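Alpha-catenin-like protein hmp-1 (Caenorhabditis elegans, PDB 5H5M) links the cadherin-catenin complex of adherens junctions to actin filaments, and is required for cell migration and shape changes during body enclosure and elongation of the embryo. Local coordinates at residues T104-L107 with R108-L111; P204-K207 with T208-E211; W220-K223 with V224-L227. One frame throughout, in Å; residues are numbered along the deposited sequence.

All three contacts are local, each joining residues a turn or so apart in the M domain, a fragment built of helical bundles. Interactions 1 and 3 are partly buried, lie on opposite sides of the chain's centre, and show the two faces of an amphipathic helix: leucine, tryptophan and valine packed inward, an Asp-Arg pair outward, the pair close in 104-111 but long in 220-227. Interaction 2 is a surface contact at the start of helix 207-233, the same helix that carries interaction 3, their centres about 24 Å apart. There, polar capping and a side-chain amide bond outweigh apolar packing, since the first turn has backbone N-H groups to satisfy.

Interaction 1: T104-L107 with R108-L111; sequences TKDL and RRHL
Arg108 begins the later of two successive turns, bonding its backbone N to Thr104 O at 3.0 Å. Its CG takes the tight place between backbone N and carbonyl carbon (chi1 58°), which sets the methylene only 3.1 Å from Lys105 O and turns the chain back over the preceding turn; the guanidinium itself goes to Asp12, with which NH1 forms a salt bridge. Arg109 leaves the helix in a different direction, CG anti to the backbone N (chi1 -175°) and the chain bent at chi3, which brings its head alongside Asp106. NH2 donates to Asp106 OD2 at 2.8 Å, nearly straight at 166°, using the anti lone pair of that oxygen, which lies in the guanidinium plane. With the carboxylate and guanidinium planes steeply inclined, the groups do not meet as a flat two-oxygen pair; OD2 takes the NH2 bond and a weak one from NH1. Without the guanidinium, as with an alanine here, the Asp106 carboxylate would probably lose its cationic mate and be free to turn. His110 lays a ring face over Asp106 O, with ND1 3.2 Å from it but badly angled for a bond; that oxygen accepts from His110 N instead. Leu111 sends CD1 to within 3.9 Å of Leu107 CG, two branched apolar chains one turn apart on the buried side. Leu107 and Leu111 pack on helix 27-49, Thr104 and Arg108 touch helix 6-17, and His110 rests on helix 56-80, so helix 92-122 is clasped by three neighbours.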
ATOM      1  N   THR A 104      15.435 -14.466  -6.897  1.00 34.82           N
ATOM      2  CA  THR A 104      15.567 -13.452  -5.858  1.00 35.55           C
ATOM      3  C   THR A 104      14.922 -12.133  -6.286  1.00 37.43           C
ATOM      4  O   THR A 104      14.228 -11.489  -5.500  1.00 40.38           O
ATOM      5  CB  THR A 104      17.046 -13.199  -5.500  1.00 33.29           C
ATOM      6  OG1 THR A 104      17.673 -14.437  -5.144  1.00 37.98           O
ATOM      7  CG2 THR A 104      17.150 -12.242  -4.334  1.00 42.37           C
ATOM      8  N   LYS A 105      15.149 -11.743  -7.538  1.00 33.52           N
ATOM      9  CA  LYS A 105      14.574 -10.515  -8.078  1.00 27.65           C
ATOM     10  C   LYS A 105      13.047 -10.556  -8.061  1.00 33.63           C
ATOM     11  O   LYS A 105      12.393  -9.564  -7.728  1.00 28.86           O
ATOM     12  CB  LYS A 105      15.064 -10.267  -9.508  1.00 29.02           C
ATOM     13  CG  LYS A 105      14.384  -9.077 -10.171  1.00 35.46           C
ATOM     14  CD  LYS A 105      14.826  -8.863 -11.609  1.00 40.45           C
ATOM     15  CE  LYS A 105      14.021  -7.736 -12.241  1.00 41.92           C
ATOM     16  NZ  LYS A 105      14.439  -7.431 -13.633  1.00 59.49           N
ATOM     17  N   ASP A 106      12.480 -11.702  -8.423  1.00 27.78           N
ATOM     18  CA  ASP A 106      11.031 -11.850  -8.431  1.00 29.39           C
ATOM     19  C   ASP A 106      10.469 -11.866  -7.014  1.00 31.41           C
ATOM     20  O   ASP A 106       9.422 -11.274  -6.745  1.00 30.31           O
ATOM     21  CB  ASP A 106      10.622 -13.122  -9.174  1.00 31.23           C
ATOM     22  CG  ASP A 106      10.812 -13.006 -10.674  1.00 45.48           C
ATOM     23  OD1 ASP A 106      11.105 -14.034 -11.322  1.00 53.93           O
ATOM     24  OD2 ASP A 106      10.668 -11.883 -11.204  1.00 39.13           O
ATOM     25  N   LEU A 107      11.168 -12.546  -6.110  1.00 28.69           N
ATOM     26  CA  LEU A 107      10.728 -12.629  -4.725  1.00 24.02           C
ATOM     27  C   LEU A 107      10.655 -11.248  -4.087  1.00 22.67           C
ATOM     28  O   LEU A 107       9.692 -10.934  -3.390  1.00 26.45           O
ATOM     29  CB  LEU A 107      11.656 -13.530  -3.910  1.00 22.80           C
ATOM     30  CG  LEU A 107      11.304 -13.639  -2.423  1.00 25.17           C
ATOM     31  CD1 LEU A 107       9.908 -14.207  -2.237  1.00 20.57           C
ATOM     32  CD2 LEU A 107      12.326 -14.486  -1.687  1.00 42.47           C
ATOM     33  N   ARG A 108      11.657 -10.412  -4.333  1.00 22.85           N
ATOM     34  CA  ARG A 108      11.665  -9.103  -3.697  1.00 30.53           C
ATOM     35  C   ARG A 108      10.601  -8.186  -4.302  1.00 32.02           C
ATOM     36  O   ARG A 108      10.035  -7.356  -3.595  1.00 34.96           O
ATOM     37  CB  ARG A 108      13.056  -8.458  -3.769  1.00 37.96           C
ATOM     38  CG  ARG A 108      13.633  -8.260  -5.151  1.00 51.62           C
ATOM     39  CD  ARG A 108      15.030  -7.662  -5.047  1.00 61.76           C
ATOM     40  NE  ARG A 108      15.008  -6.348  -4.406  1.00 62.52           N
ATOM     41  CZ  ARG A 108      15.987  -5.867  -3.646  1.00 56.23           C
ATOM     42  NH1 ARG A 108      17.073  -6.596  -3.418  1.00 55.38           N
ATOM     43  NH2 ARG A 108      15.877  -4.659  -3.108  1.00 48.12           N
ATOM     44  N   ARG A 109      10.306  -8.346  -5.589  1.00 23.69           N
ATOM     45  CA  ARG A 109       9.239  -7.558  -6.202  1.00 25.64           C
ATOM     46  C   ARG A 109       7.906  -7.886  -5.545  1.00 26.74           C
ATOM     47  O   ARG A 109       7.131  -6.988  -5.217  1.00 25.65           O
ATOM     48  CB  ARG A 109       9.148  -7.800  -7.711  1.00 26.65           C
ATOM     49  CG  ARG A 109       8.118  -6.898  -8.391  1.00 29.04           C
ATOM     50  CD  ARG A 109       7.962  -7.184  -9.878  1.00 44.40           C
ATOM     51  NE  ARG A 109       7.406  -8.510 -10.132  1.00 58.00           N
ATOM     52  CZ  ARG A 109       8.126  -9.565 -10.500  1.00 63.53           C
ATOM     53  NH1 ARG A 109       7.535 -10.735 -10.708  1.00 65.17           N
ATOM     54  NH2 ARG A 109       9.438  -9.449 -10.665  1.00 57.20           N
ATOM     55  N   HIS A 110       7.653  -9.179  -5.349  1.00 24.60           N
ATOM     56  CA  HIS A 110       6.445  -9.643  -4.668  1.00 24.15           C
ATOM     57  C   HIS A 110       6.335  -9.104  -3.241  1.00 23.64           C
ATOM     58  O   HIS A 110       5.259  -8.695  -2.805  1.00 25.52           O
ATOM     59  CB  HIS A 110       6.408 -11.171  -4.644  1.00 22.72           C
ATOM     60  CG  HIS A 110       6.155 -11.790  -5.983  1.00 28.80           C
ATOM     61  ND1 HIS A 110       6.736 -12.975  -6.378  1.00 28.15           N
ATOM     62  CD2 HIS A 110       5.372 -11.390  -7.014  1.00 28.15           C
ATOM     63  CE1 HIS A 110       6.329 -13.276  -7.600  1.00 29.90           C
ATOM     64  NE2 HIS A 110       5.501 -12.332  -8.007  1.00 35.61           N
ATOM     65  N   LEU A 111       7.453  -9.106  -2.520  1.00 20.76           N
ATOM     66  CA  LEU A 111       7.478  -8.634  -1.140  1.00 20.32           C
ATOM     67  C   LEU A 111       7.229  -7.131  -1.070  1.00 27.70           C
ATOM     68  O   LEU A 111       6.443  -6.664  -0.240  1.00 23.34           O
ATOM     69  CB  LEU A 111       8.816  -8.975  -0.476  1.00 19.64           C
ATOM     70  CG  LEU A 111       9.145 -10.461  -0.310  1.00 24.01           C
ATOM     71  CD1 LEU A 111      10.622 -10.649  -0.008  1.00 19.56           C
ATOM     72  CD2 LEU A 111       8.285 -11.093   0.780  1.00 22.51           C
TER

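Interaction 2: P204-K207 with T208-E211; sequences PTSK and TAQE
Pro204 O receives the side-chain amide of Gln210, whose NE2 lies 2.9 Å away, in the carbonyl plane and close to the plane of its own amide. A proline suits this turn, having no N-H to satisfy, while its carbonyl is taken by a residue of the new helix. Two residues on comes Ser206, the N-cap. Its hydroxyl, anti to the backbone N (chi1 172°), reaches forward so that OG accepts a weak bond from Ala209 N at 3.3 Å; a small hydroxyl side chain is well suited to covering an N-H of the first turn. The same Ala209 N makes a second weak bond, 3.1 Å long, to Ser206 O. Ser206 O takes Gln210 N at 2.9 Å, an i to i+4 backbone bond, and Gln210 CG folds over the same oxygen. Lys207 then pairs its O with Glu211 N, and the two side chains run side by side in the same direction. Lys207 CE comes 3.3 Å from Glu211 OE2, yet NZ stays 4.0 Å from that oxygen, an attraction of opposite charges rather than a salt bridge. Residues 204-207 lead from helix 173-202 into helix 207-233, where Ala209 and Gln210 touch Leu200 of the former.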
ATOM      1  N   PRO A 204     -19.882  20.277  24.522  1.00 46.10           N
ATOM      2  CA  PRO A 204     -19.635  20.840  23.188  1.00 46.65           C
ATOM      3  C   PRO A 204     -19.582  22.369  23.138  1.00 55.02           C
ATOM      4  O   PRO A 204     -18.948  22.919  22.236  1.00 50.97           O
ATOM      5  CB  PRO A 204     -20.824  20.323  22.363  1.00 48.32           C
ATOM      6  CG  PRO A 204     -21.441  19.229  23.185  1.00 52.62           C
ATOM      7  CD  PRO A 204     -21.195  19.619  24.601  1.00 45.85           C
ATOM      8  N   THR A 205     -20.235  23.043  24.079  1.00 49.32           N
ATOM      9  CA  THR A 205     -20.279  24.503  24.072  1.00 53.64           C
ATOM     10  C   THR A 205     -19.091  25.120  24.805  1.00 55.27           C
ATOM     11  O   THR A 205     -19.025  26.336  24.984  1.00 59.41           O
ATOM     12  CB  THR A 205     -21.579  25.030  24.708  1.00 55.23           C
ATOM     13  OG1 THR A 205     -21.652  24.600  26.072  1.00 64.05           O
ATOM     14  CG2 THR A 205     -22.789  24.512  23.950  1.00 56.43           C
ATOM     15  N   SER A 206     -18.156  24.277  25.230  1.00 54.36           N
ATOM     16  CA  SER A 206     -16.970  24.744  25.938  1.00 56.49           C
ATOM     17  C   SER A 206     -15.851  25.076  24.958  1.00 53.88           C
ATOM     18  O   SER A 206     -15.343  24.190  24.272  1.00 51.57           O
ATOM     19  CB  SER A 206     -16.494  23.691  26.939  1.00 46.16           C
ATOM     20  OG  SER A 206     -15.245  24.053  27.500  1.00 58.90           O
ATOM     21  N   LYS A 207     -15.465  26.347  24.897  1.00 54.50           N
ATOM     22  CA  LYS A 207     -14.421  26.767  23.967  1.00 58.64           C
ATOM     23  C   LYS A 207     -13.080  26.154  24.364  1.00 49.49           C
ATOM     24  O   LYS A 207     -12.225  25.916  23.511  1.00 46.18           O
ATOM     25  CB  LYS A 207     -14.322  28.297  23.899  1.00 62.89           C
ATOM     26  CG  LYS A 207     -13.203  28.913  24.728  1.00 70.03           C
ATOM     27  CD  LYS A 207     -13.043  30.397  24.426  1.00 78.49           C
ATOM     28  CE  LYS A 207     -12.655  30.628  22.970  1.00 77.68           C
ATOM     29  NZ  LYS A 207     -12.446  32.073  22.669  1.00 81.29           N
ATOM     30  N   THR A 208     -12.913  25.884  25.655  1.00 47.53           N
ATOM     31  CA  THR A 208     -11.707  25.236  26.159  1.00 45.30           C
ATOM     32  C   THR A 208     -11.608  23.810  25.615  1.00 47.06           C
ATOM     33  O   THR A 208     -10.525  23.346  25.253  1.00 47.19           O
ATOM     34  CB  THR A 208     -11.681  25.213  27.704  1.00 49.19           C
ATOM     35  OG1 THR A 208     -11.745  26.554  28.206  1.00 51.91           O
ATOM     36  CG2 THR A 208     -10.412  24.547  28.218  1.00 44.61           C
ATOM     37  N   ALA A 209     -12.746  23.127  25.546  1.00 41.25           N
ATOM     38  CA  ALA A 209     -12.794  21.766  25.018  1.00 38.56           C
ATOM     39  C   ALA A 209     -12.697  21.755  23.492  1.00 40.57           C
ATOM     40  O   ALA A 209     -12.243  20.777  22.898  1.00 38.56           O
ATOM     41  CB  ALA A 209     -14.067  21.066  25.471  1.00 38.63           C
ATOM     42  N   GLN A 210     -13.130  22.844  22.865  1.00 40.13           N
ATOM     43  CA  GLN A 210     -13.033  22.984  21.416  1.00 40.13           C
ATOM     44  C   GLN A 210     -11.584  23.192  20.998  1.00 39.34           C
ATOM     45  O   GLN A 210     -11.103  22.570  20.049  1.00 43.66           O
ATOM     46  CB  GLN A 210     -13.897  24.148  20.925  1.00 43.33           C
ATOM     47  CG  GLN A 210     -15.390  23.943  21.128  1.00 47.46           C
ATOM     48  CD  GLN A 210     -16.180  25.227  20.983  1.00 57.48           C
ATOM     49  OE1 GLN A 210     -15.619  26.287  20.708  1.00 65.46           O
ATOM     50  NE2 GLN A 210     -17.492  25.139  21.172  1.00 60.88           N
ATOM     51  N   GLU A 211     -10.893  24.071  21.715  1.00 47.09           N
ATOM     52  CA  GLU A 211      -9.495  24.359  21.428  1.00 43.96           C
ATOM     53  C   GLU A 211      -8.615  23.143  21.707  1.00 42.92           C
ATOM     54  O   GLU A 211      -7.618  22.926  21.023  1.00 36.74           O
ATOM     55  CB  GLU A 211      -9.017  25.563  22.244  1.00 43.47           C
ATOM     56  CG  GLU A 211      -9.675  26.875  21.843  1.00 62.12           C
ATOM     57  CD  GLU A 211      -9.223  28.047  22.696  1.00 76.07           C
ATOM     58  OE1 GLU A 211      -8.401  27.838  23.613  1.00 85.43           O
ATOM     59  OE2 GLU A 211      -9.691  29.180  22.448  1.00 76.61           O
TER

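Interaction 3: W220-K223 with V224-L227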
ATOM      1  N   TRP A 220      -2.034  15.572  15.305  1.00 23.84           N
ATOM      2  CA  TRP A 220      -2.245  14.288  14.653  1.00 24.99           C
ATOM      3  C   TRP A 220      -1.983  14.375  13.152  1.00 29.96           C
ATOM      4  O   TRP A 220      -1.200  13.595  12.604  1.00 33.97           O
ATOM      5  CB  TRP A 220      -3.667  13.780  14.906  1.00 26.07           C
ATOM      6  CG  TRP A 220      -3.961  12.505  14.183  1.00 27.72           C
ATOM      7  CD1 TRP A 220      -4.591  12.369  12.978  1.00 21.96           C
ATOM      8  CD2 TRP A 220      -3.617  11.183  14.607  1.00 26.75           C
ATOM      9  NE1 TRP A 220      -4.670  11.044  12.633  1.00 22.18           N
ATOM     10  CE2 TRP A 220      -4.079  10.292  13.617  1.00 23.03           C
ATOM     11  CE3 TRP A 220      -2.970  10.663  15.732  1.00 23.80           C
ATOM     12  CZ2 TRP A 220      -3.912   8.913  13.715  1.00 17.05           C
ATOM     13  CZ3 TRP A 220      -2.806   9.289  15.831  1.00 22.60           C
ATOM     14  CH2 TRP A 220      -3.274   8.431  14.828  1.00 16.52           C
ATOM     15  N   PHE A 221      -2.636  15.325  12.491  1.00 24.67           N
ATOM     16  CA  PHE A 221      -2.492  15.488  11.047  1.00 28.24           C
ATOM     17  C   PHE A 221      -1.068  15.867  10.639  1.00 36.46           C
ATOM     18  O   PHE A 221      -0.631  15.534   9.540  1.00 40.61           O
ATOM     19  CB  PHE A 221      -3.483  16.532  10.524  1.00 25.40           C
ATOM     20  CG  PHE A 221      -4.874  16.000  10.328  1.00 34.02           C
ATOM     21  CD1 PHE A 221      -5.080  14.671   9.989  1.00 31.17           C
ATOM     22  CD2 PHE A 221      -5.977  16.826  10.483  1.00 37.30           C
ATOM     23  CE1 PHE A 221      -6.361  14.177   9.805  1.00 27.23           C
ATOM     24  CE2 PHE A 221      -7.260  16.337  10.301  1.00 32.24           C
ATOM     25  CZ  PHE A 221      -7.451  15.011   9.961  1.00 31.10           C
ATOM     26  N   ASP A 222      -0.348  16.559  11.518  1.00 44.13           N
ATOM     27  CA  ASP A 222       1.054  16.883  11.259  1.00 34.91           C
ATOM     28  C   ASP A 222       1.921  15.624  11.245  1.00 27.83           C
ATOM     29  O   ASP A 222       2.811  15.486  10.405  1.00 23.74           O
ATOM     30  CB  ASP A 222       1.594  17.868  12.299  1.00 33.76           C
ATOM     31  CG  ASP A 222       1.037  19.273  12.127  1.00 50.60           C
ATOM     32  OD1 ASP A 222       0.438  19.559  11.068  1.00 52.12           O
ATOM     33  OD2 ASP A 222       1.209  20.095  13.053  1.00 60.55           O
ATOM     34  N   LYS A 223       1.659  14.712  12.177  1.00 22.95           N
ATOM     35  CA  LYS A 223       2.429  13.475  12.280  1.00 26.93           C
ATOM     36  C   LYS A 223       2.094  12.504  11.152  1.00 29.54           C
ATOM     37  O   LYS A 223       2.982  11.843  10.613  1.00 21.26           O
ATOM     38  CB  LYS A 223       2.189  12.793  13.628  1.00 26.16           C
ATOM     39  CG  LYS A 223       2.609  13.599  14.842  1.00 39.77           C
ATOM     40  CD  LYS A 223       4.107  13.814  14.883  1.00 52.68           C
ATOM     41  CE  LYS A 223       4.511  14.584  16.130  1.00 60.25           C
ATOM     42  NZ  LYS A 223       5.975  14.850  16.160  1.00 64.98           N
ATOM     43  N   VAL A 224       0.813  12.414  10.803  1.00 26.15           N
ATOM     44  CA  VAL A 224       0.383  11.550   9.708  1.00 27.19           C
ATOM     45  C   VAL A 224       0.983  12.021   8.381  1.00 27.23           C
ATOM     46  O   VAL A 224       1.423  11.211   7.564  1.00 30.05           O
ATOM     47  CB  VAL A 224      -1.158  11.498   9.599  1.00 27.36           C
ATOM     48  CG1 VAL A 224      -1.594  10.917   8.255  1.00 23.20           C
ATOM     49  CG2 VAL A 224      -1.740  10.692  10.750  1.00 16.71           C
ATOM     50  N   ARG A 225       1.009  13.334   8.178  1.00 26.24           N
ATOM     51  CA  ARG A 225       1.585  13.915   6.971  1.00 20.86           C
ATOM     52  C   ARG A 225       3.067  13.561   6.866  1.00 27.76           C
ATOM     53  O   ARG A 225       3.560  13.187   5.803  1.00 25.22           O
ATOM     54  CB  ARG A 225       1.391  15.433   6.965  1.00 23.17           C
ATOM     55  CG  ARG A 225       1.923  16.134   5.725  1.00 38.57           C
ATOM     56  CD  ARG A 225       1.485  17.594   5.689  1.00 60.23           C
ATOM     57  NE  ARG A 225       0.035  17.727   5.556  1.00 78.09           N
ATOM     58  CZ  ARG A 225      -0.783  18.100   6.538  1.00 77.86           C
ATOM     59  NH1 ARG A 225      -0.299  18.389   7.738  1.00 72.03           N
ATOM     60  NH2 ARG A 225      -2.089  18.189   6.319  1.00 76.03           N
ATOM     61  N   LEU A 226       3.764  13.681   7.991  1.00 24.81           N
ATOM     62  CA  LEU A 226       5.164  13.300   8.094  1.00 28.54           C
ATOM     63  C   LEU A 226       5.356  11.826   7.735  1.00 23.25           C
ATOM     64  O   LEU A 226       6.235  11.476   6.952  1.00 25.08           O
ATOM     65  CB  LEU A 226       5.679  13.574   9.510  1.00 30.83           C
ATOM     66  CG  LEU A 226       7.069  13.045   9.860  1.00 32.87           C
ATOM     67  CD1 LEU A 226       8.060  13.606   8.882  1.00 34.74           C
ATOM     68  CD2 LEU A 226       7.463  13.426  11.277  1.00 35.55           C
ATOM     69  N   LEU A 227       4.522  10.970   8.313  1.00 20.60           N
ATOM     70  CA  LEU A 227       4.633   9.532   8.115  1.00 20.45           C
ATOM     71  C   LEU A 227       4.344   9.144   6.669  1.00 26.54           C
ATOM     72  O   LEU A 227       5.029   8.296   6.093  1.00 24.99           O
ATOM     73  CB  LEU A 227       3.682   8.792   9.058  1.00 25.16           C
ATOM     74  CG  LEU A 227       3.533   7.290   8.806  1.00 22.71           C
ATOM     75  CD1 LEU A 227       4.861   6.586   9.011  1.00 16.22           C
ATOM     76  CD2 LEU A 227       2.452   6.684   9.693  1.00 20.24           C
TER
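Trp220 and Val224, one turn apart, are joined through both backbone and side chains. Val224 N donates to Trp220 O at 2.9 Å and 165°, while its CG2 methyl sits over one face of the indole in a CH-pi contact, 3.8 Å from the centroid of the five-membered ring. Trp220 CG lies anti to the backbone N (chi1 176°), which swings the indole along the helix to where the methyl can cover it; a beta-branched valine offers that methyl close to the backbone. The remaining carbonyls of 220-223 are satisfied in the same i to i+4 manner: Phe221 O by Arg225 N, Asp222 O by Leu226 N, and Lys223 O by Leu227 N at 2.9 Å. Further on, Val224 O and Arg225 O accept from the hydroxyls of Thr228 and Thr229. Between the exposed side chains the pairing is looser: Asp222 OD1 lies at the edge of the Arg225 guanidinium, 3.6 Å from NH1, a long salt bridge. Arg225 NH1 also passes near Phe221 O, but at a poor angle for bonding. On the buried side Phe152 meets the Trp220 ring edge-to-face, and Ile159 touches both Trp220 and Val224. Trp220, Phe221, Val224 and Leu227 inside, Asp222 and Arg225 outside, is the pattern of an amphipathic helix in the helical bundles of the vinculin/alpha-catenin family.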